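Side-chain contact in elastase inhibitor AFUEI (Aspergillus fumigatus Af293, PDB 3W0E), which inhibits elastases, acting non-competitively and at nanomolar concentration on the fungus's own enzyme and also blocking human leukocyte elastase: residues Gln10-Lys13 with Gln14-Gly18. Residues are numbered along the deposited sequence; the frame is centred on the assembly and turned at random.
Sequences QFVK and QELIG
Glu15 N donates to Phe11 O (2.8 Å) and Leu16 N to Val12 O (3.1 Å, the straighter of the two bonds at 154°), two i to i+4 links toward the C-terminal end of helix 2-15, while Gln14 N reaches Gln10 O and Phe11 O in weak bonds. With chi1 of 170° the Phe11 ring is swung away from its own backbone N, toward Glu15 and Leu16. Glu15 CB lies over one ring face near the rim, and CG of the same residue packs 4.0 Å from Phe11 CE2, with the carboxylate and ring planes inclined at 61°. From the next position along, Leu16 sends its CD1 branch obliquely to the ring, 3.5 Å from Phe11 CE1. That methyl also meets Val12 CG2 at 3.8 Å, bridging the exposed ring and a buried valine. In this I78-family inhibitor of the CI-2 clan, Val12 and Leu16 rest on Ile62 of strand 62-67, packing the end of the helix on the sheet. Lys13 NZ is hydrogen-bonded to Ala65 O on the same strand. Beyond the helical bonds, Ile17 lays CG1 against Lys13 O at 3.2 Å, and Gly18 is hydrogen-bonded through its backbone to Ile62.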
ATOM      1  N   GLN A  10       5.535  -3.438   8.233  1.00 37.92           N
ATOM      2  CA  GLN A  10       6.861  -3.977   7.937  1.00 38.11           C
ATOM      3  C   GLN A  10       7.016  -5.371   8.524  1.00 39.43           C
ATOM      4  O   GLN A  10       7.508  -6.282   7.852  1.00 38.68           O
ATOM      5  CB  GLN A  10       7.951  -3.057   8.499  1.00 40.91           C
ATOM      6  CG  GLN A  10       9.373  -3.568   8.297  1.00 46.00           C
ATOM      7  CD  GLN A  10       9.852  -3.403   6.865  1.00 55.08           C
ATOM      8  OE1 GLN A  10       9.077  -3.027   5.976  1.00 51.78           O
ATOM      9  NE2 GLN A  10      11.137  -3.677   6.632  1.00 49.12           N
ATOM     10  N   PHE A  11       6.605  -5.516   9.783  1.00 31.43           N
ATOM     11  CA  PHE A  11       6.610  -6.798  10.475  1.00 36.37           C
ATOM     12  C   PHE A  11       5.812  -7.819   9.682  1.00 33.24           C
ATOM     13  O   PHE A  11       6.212  -8.976   9.549  1.00 33.50           O
ATOM     14  CB  PHE A  11       5.993  -6.634  11.867  1.00 37.01           C
ATOM     15  CG  PHE A  11       5.721  -7.935  12.574  1.00 36.66           C
ATOM     16  CD1 PHE A  11       4.455  -8.494  12.561  1.00 38.29           C
ATOM     17  CD2 PHE A  11       6.728  -8.594  13.260  1.00 41.76           C
ATOM     18  CE1 PHE A  11       4.198  -9.688  13.211  1.00 40.51           C
ATOM     19  CE2 PHE A  11       6.475  -9.795  13.907  1.00 42.77           C
ATOM     20  CZ  PHE A  11       5.210 -10.339  13.881  1.00 41.02           C
ATOM     21  N   VAL A  12       4.668  -7.375   9.169  1.00 34.51           N
ATOM     22  CA  VAL A  12       3.766  -8.240   8.416  1.00 34.36           C
ATOM     23  C   VAL A  12       4.393  -8.653   7.084  1.00 32.21           C
ATOM     24  O   VAL A  12       4.444  -9.842   6.764  1.00 34.42           O
ATOM     25  CB  VAL A  12       2.404  -7.553   8.162  1.00 27.11           C
ATOM     26  CG1 VAL A  12       1.560  -8.386   7.207  1.00 27.49           C
ATOM     27  CG2 VAL A  12       1.671  -7.314   9.479  1.00 26.99           C
ATOM     28  N   LYS A  13       4.861  -7.677   6.309  1.00 35.03           N
ATOM     29  CA  LYS A  13       5.537  -7.980   5.046  1.00 31.69           C
ATOM     30  C   LYS A  13       6.737  -8.917   5.253  1.00 36.78           C
ATOM     31  O   LYS A  13       7.077  -9.695   4.369  1.00 38.54           O
ATOM     32  CB  LYS A  13       5.993  -6.694   4.346  1.00 34.91           C
ATOM     33  CG  LYS A  13       4.936  -5.991   3.474  1.00 26.41           C
ATOM     34  CD  LYS A  13       5.336  -4.534   3.230  1.00 32.92           C
ATOM     35  CE  LYS A  13       4.551  -3.880   2.099  1.00 38.23           C
ATOM     36  NZ  LYS A  13       4.221  -2.435   2.373  1.00 32.18           N
ATOM     37  N   GLN A  14       7.354  -8.861   6.430  1.00 38.78           N
ATOM     38  CA  GLN A  14       8.608  -9.578   6.677  1.00 39.83           C
ATOM     39  C   GLN A  14       8.464 -10.949   7.340  1.00 43.29           C
ATOM     40  O   GLN A  14       9.307 -11.826   7.142  1.00 44.48           O
ATOM     41  CB  GLN A  14       9.556  -8.712   7.524  1.00 44.88           C
ATOM     42  CG  GLN A  14      10.238  -7.572   6.756  1.00 47.84           C
ATOM     43  CD  GLN A  14      11.161  -6.744   7.640  1.00 51.05           C
ATOM     44  OE1 GLN A  14      11.792  -5.788   7.180  1.00 51.70           O
ATOM     45  NE2 GLN A  14      11.245  -7.112   8.919  1.00 49.38           N
ATOM     46  N   GLU A  15       7.410 -11.135   8.128  1.00 36.67           N
ATOM     47  CA  GLU A  15       7.297 -12.330   8.962  1.00 33.09           C
ATOM     48  C   GLU A  15       6.029 -13.154   8.724  1.00 35.02           C
ATOM     49  O   GLU A  15       5.996 -14.356   9.013  1.00 39.02           O
ATOM     50  CB  GLU A  15       7.353 -11.919  10.438  1.00 37.60           C
ATOM     51  CG  GLU A  15       8.601 -11.140  10.829  1.00 41.49           C
ATOM     52  CD  GLU A  15       9.737 -12.038  11.302  1.00 47.14           C
ATOM     53  OE1 GLU A  15       9.905 -13.147  10.745  1.00 48.09           O
ATOM     54  OE2 GLU A  15      10.460 -11.635  12.242  1.00 52.74           O
ATOM     55  N   LEU A  16       4.985 -12.514   8.205  1.00 31.94           N
ATOM     56  CA  LEU A  16       3.672 -13.151   8.167  1.00 24.16           C
ATOM     57  C   LEU A  16       3.174 -13.500   6.765  1.00 30.10           C
ATOM     58  O   LEU A  16       2.083 -14.058   6.615  1.00 28.95           O
ATOM     59  CB  LEU A  16       2.629 -12.279   8.882  1.00 27.70           C
ATOM     60  CG  LEU A  16       2.889 -11.874  10.336  1.00 27.71           C
ATOM     61  CD1 LEU A  16       1.848 -10.862  10.828  1.00 30.63           C
ATOM     62  CD2 LEU A  16       2.928 -13.092  11.251  1.00 31.38           C
ATOM     63  N   ILE A  17       3.943 -13.173   5.730  1.00 30.69           N
ATOM     64  CA  ILE A  17       3.489 -13.494   4.369  1.00 26.10           C
ATOM     65  C   ILE A  17       3.158 -14.982   4.262  1.00 28.39           C
ATOM     66  O   ILE A  17       3.950 -15.834   4.684  1.00 27.92           O
ATOM     67  CB  ILE A  17       4.512 -13.084   3.286  1.00 30.68           C
ATOM     68  CG1 ILE A  17       4.666 -11.565   3.253  1.00 33.32           C
ATOM     69  CG2 ILE A  17       4.087 -13.602   1.922  1.00 31.57           C
ATOM     70  CD1 ILE A  17       3.355 -10.804   3.204  1.00 31.54           C
ATOM     71  N   GLY A  18       1.970 -15.288   3.740  1.00 22.39           N
ATOM     72  CA  GLY A  18       1.550 -16.657   3.513  1.00 23.09           C
ATOM     73  C   GLY A  18       0.777 -17.252   4.674  1.00 23.57           C
ATOM     74  O   GLY A  18       0.160 -18.311   4.554  1.00 28.65           O
TER